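Local coordinates for protein glutathione-specific gamma-glutamylcyclotransferase (Saccharomyces cerevisiae S288c, PDB 5HWI) that cleaves glutathione into 5-oxo-L-proline and the dipeptide Cys-Gly, acting on no other gamma-glutamyl peptide, at residues A30-F35 with V124-E129. The protein carries 4 engineered substitutions. Sequence-based numbering, arbitrary orientation.
Sequences AIIHGF and VEVHLE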
ATOM      1  N   ALA A  30       3.579   7.989   6.329  1.00 22.22           N
ATOM      2  CA  ALA A  30       4.759   7.829   5.489  1.00 23.35           C
ATOM      3  C   ALA A  30       4.407   8.101   4.031  1.00 27.42           C
ATOM      4  O   ALA A  30       3.402   7.582   3.553  1.00 27.41           O
ATOM      5  CB  ALA A  30       5.319   6.414   5.602  1.00 25.88           C
ATOM      6  N   ILE A  31       5.225   8.904   3.353  1.00 22.84           N
ATOM      7  CA  ILE A  31       5.088   9.172   1.920  1.00 22.97           C
ATOM      8  C   ILE A  31       6.029   8.221   1.203  1.00 24.05           C
ATOM      9  O   ILE A  31       7.249   8.281   1.389  1.00 24.31           O
ATOM     10  CB  ILE A  31       5.441  10.615   1.550  1.00 27.12           C
ATOM     11  CG1 ILE A  31       4.789  11.664   2.473  1.00 34.34           C
ATOM     12  CG2 ILE A  31       5.166  10.854   0.081  1.00 27.96           C
ATOM     13  CD1 ILE A  31       3.391  11.453   2.686  1.00 41.19           C
ATOM     14  N   ILE A  32       5.479   7.337   0.389  1.00 24.36           N
ATOM     15  CA  ILE A  32       6.281   6.376  -0.353  1.00 20.37           C
ATOM     16  C   ILE A  32       6.515   6.970  -1.749  1.00 25.59           C
ATOM     17  O   ILE A  32       5.591   6.991  -2.579  1.00 30.76           O
ATOM     18  CB  ILE A  32       5.570   5.019  -0.456  1.00 24.17           C
ATOM     19  CG1 ILE A  32       5.097   4.539   0.929  1.00 30.23           C
ATOM     20  CG2 ILE A  32       6.536   3.977  -0.986  1.00 29.23           C
ATOM     21  CD1 ILE A  32       3.808   3.677   0.875  1.00 27.95           C
ATOM     22  N   HIS A  33       7.730   7.399  -2.038  1.00 25.98           N
ATOM     23  CA  HIS A  33       8.016   7.865  -3.408  1.00 28.72           C
ATOM     24  C   HIS A  33       8.522   6.709  -4.262  1.00 30.37           C
ATOM     25  O   HIS A  33       9.172   5.786  -3.768  1.00 29.35           O
ATOM     26  CB  HIS A  33       9.032   9.015  -3.434  1.00 31.00           C
ATOM     27  CG  HIS A  33       8.486  10.304  -2.907  1.00 37.12           C
ATOM     28  ND1 HIS A  33       7.846  11.226  -3.704  1.00 39.95           N
ATOM     29  CD2 HIS A  33       8.431  10.798  -1.644  1.00 38.79           C
ATOM     30  CE1 HIS A  33       7.457  12.254  -2.968  1.00 42.00           C
ATOM     31  NE2 HIS A  33       7.806  12.023  -1.716  1.00 40.10           N
ATOM     32  N   GLY A  34       8.191   6.747  -5.558  1.00 25.22           N
ATOM     33  CA  GLY A  34       8.746   5.780  -6.494  1.00 29.40           C
ATOM     34  C   GLY A  34       7.972   4.473  -6.616  1.00 30.09           C
ATOM     35  O   GLY A  34       8.476   3.532  -7.256  1.00 28.69           O
ATOM     36  N   PHE A  35       6.749   4.418  -6.085  1.00 24.42           N
ATOM     37  CA  PHE A  35       5.878   3.244  -6.162  1.00 25.09           C
ATOM     38  C   PHE A  35       4.449   3.697  -6.432  1.00 28.47           C
ATOM     39  O   PHE A  35       3.999   4.746  -5.950  1.00 27.58           O
ATOM     40  CB  PHE A  35       5.864   2.415  -4.857  1.00 23.09           C
ATOM     41  CG  PHE A  35       7.170   1.692  -4.601  1.00 26.29           C
ATOM     42  CD1 PHE A  35       8.244   2.354  -3.961  1.00 26.68           C
ATOM     43  CD2 PHE A  35       7.324   0.372  -4.973  1.00 26.21           C
ATOM     44  CE1 PHE A  35       9.486   1.703  -3.724  1.00 30.46           C
ATOM     45  CE2 PHE A  35       8.579  -0.314  -4.730  1.00 33.29           C
ATOM     46  CZ  PHE A  35       9.653   0.363  -4.097  1.00 32.04           C
ATOM     47  N   VAL A 124      12.516  -0.472   1.569  1.00 25.98           N
ATOM     48  CA  VAL A 124      12.320   0.734   0.764  1.00 27.94           C
ATOM     49  C   VAL A 124      12.459   1.964   1.649  1.00 31.18           C
ATOM     50  O   VAL A 124      12.267   1.901   2.860  1.00 29.52           O
ATOM     51  CB  VAL A 124      10.919   0.758   0.064  1.00 24.94           C
ATOM     52  CG1 VAL A 124      10.763  -0.489  -0.865  1.00 26.06           C
ATOM     53  CG2 VAL A 124       9.795   0.843   1.106  1.00 26.10           C
ATOM     54  N   GLU A 125      12.760   3.097   1.014  1.00 29.65           N
ATOM     55  CA  GLU A 125      12.829   4.387   1.704  1.00 28.25           C
ATOM     56  C   GLU A 125      11.470   5.079   1.692  1.00 28.63           C
ATOM     57  O   GLU A 125      10.771   5.048   0.677  1.00 29.18           O
ATOM     58  CB  GLU A 125      13.833   5.316   1.022  1.00 32.45           C
ATOM     59  CG  GLU A 125      15.199   4.787   1.011  1.00 39.09           C
ATOM     60  CD  GLU A 125      16.176   5.749   0.324  1.00 53.50           C
ATOM     61  OE1 GLU A 125      15.776   6.481  -0.611  1.00 53.45           O
ATOM     62  OE2 GLU A 125      17.338   5.786   0.772  1.00 59.76           O
ATOM     63  N   VAL A 126      11.085   5.696   2.825  1.00 22.33           N
ATOM     64  CA  VAL A 126       9.855   6.495   2.876  1.00 22.11           C
ATOM     65  C   VAL A 126      10.192   7.824   3.517  1.00 25.48           C
ATOM     66  O   VAL A 126      11.194   7.953   4.228  1.00 26.24           O
ATOM     67  CB  VAL A 126       8.714   5.825   3.681  1.00 22.19           C
ATOM     68  CG1 VAL A 126       8.392   4.497   3.063  1.00 23.32           C
ATOM     69  CG2 VAL A 126       9.104   5.658   5.192  1.00 23.64           C
ATOM     70  N   HIS A 127       9.377   8.833   3.215  1.00 22.62           N
ATOM     71  CA  HIS A 127       9.540  10.139   3.830  1.00 26.81           C
ATOM     72  C   HIS A 127       8.559  10.217   4.992  1.00 26.36           C
ATOM     73  O   HIS A 127       7.371   9.930   4.820  1.00 26.13           O
ATOM     74  CB  HIS A 127       9.255  11.282   2.859  1.00 30.33           C
ATOM     75  CG  HIS A 127      10.170  11.338   1.686  1.00 32.30           C
ATOM     76  ND1 HIS A 127      10.459  12.517   1.037  1.00 37.29           N
ATOM     77  CD2 HIS A 127      10.810  10.362   1.000  1.00 37.26           C
ATOM     78  CE1 HIS A 127      11.281  12.273   0.030  1.00 37.95           C
ATOM     79  NE2 HIS A 127      11.502  10.970  -0.023  1.00 36.51           N
ATOM     80  N   LEU A 128       9.044  10.599   6.186  1.00 25.59           N
ATOM     81  CA  LEU A 128       8.149  10.587   7.332  1.00 24.77           C
ATOM     82  C   LEU A 128       7.359  11.884   7.450  1.00 26.59           C
ATOM     83  O   LEU A 128       7.902  12.982   7.372  1.00 31.62           O
ATOM     84  CB  LEU A 128       8.944  10.359   8.631  1.00 21.84           C
ATOM     85  CG  LEU A 128       9.685   9.043   8.693  1.00 23.11           C
ATOM     86  CD1 LEU A 128      10.474   9.000  10.025  1.00 23.08           C
ATOM     87  CD2 LEU A 128       8.772   7.836   8.594  1.00 23.42           C
ATOM     88  N   GLU A 129       6.071  11.762   7.723  1.00 25.68           N
ATOM     89  CA  GLU A 129       5.287  12.956   8.040  1.00 31.04           C
ATOM     90  C   GLU A 129       4.936  12.894   9.527  1.00 28.98           C
ATOM     91  O   GLU A 129       3.914  12.320   9.931  1.00 28.95           O
ATOM     92  CB  GLU A 129       4.037  13.056   7.130  1.00 36.47           C
ATOM     93  CG  GLU A 129       3.091  14.178   7.533  1.00 51.39           C
ATOM     94  CD  GLU A 129       3.593  15.585   7.182  1.00 66.58           C
ATOM     95  OE1 GLU A 129       4.759  15.751   6.764  1.00 69.19           O
ATOM     96  OE2 GLU A 129       2.805  16.541   7.364  1.00 74.66           O
TER
HETATM   97  O   HOH W   1      10.270   7.390  -0.680  1.00 35.53           O
HETATM   98  O   HOH W   2      10.788   4.464  -1.951  1.00 41.50           O
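Two waters grip the carbonyl oxygen of Glu125, and both lead across to His33. One donates to Glu125 O at 2.8 Å and accepts from His33 N; the other donates to Glu125 O at 2.7 Å and to His33 O. Direct pairing has ended by this point, and water spans the gap where these two strands diverge. Two residues back along strand 26-33, at Ile31, the ladder is intact: Ile31 N reaches His127 O at 2.8 Å, nearly straight and in the carbonyl plane, and His127 N returns the bond to Ile31 O at 2.9 Å. Next to this hydrogen-bonded pair, Ala30 and Leu128 form a non-hydrogen-bonded one.

The face bearing Ile31 and His127 also carries an aromatic meeting. His33 CD2 stands 3.4 Å above the centre of the His127 ring, the two planes inclined at 49°. Each imidazole has its CG anti to the carbonyl carbon (chi1 -71° in His33, -62° in His127), which directs the two rings toward each other diagonally across the strands. Their ND1 atoms bond outward, to Asp88 O from His33 and to Ser151 OG from His127, which is likely to restrain the rotation of each ring. An alanine in place of His127 would probably take away the ring beneath His33 CD2 and the imidazole nitrogen that Ser151 OG bonds to.

On the other face the contact is apolar. Val126 spreads its methyls, CG1 lying 3.9 Å from Ile32 CG1 and CG2 beside Ala30 CB, while Leu11 touches all three residues. Farther along, Val124 CG1 meets Phe35 CZ at 3.5 Å. Strands 26-33 and 120-128 are thus antiparallel neighbours in the central sheet of the gamma-glutamylcyclotransferase fold, their apolar face packed against Leu11 of the glycine-containing segment that, by similarity, binds substrate.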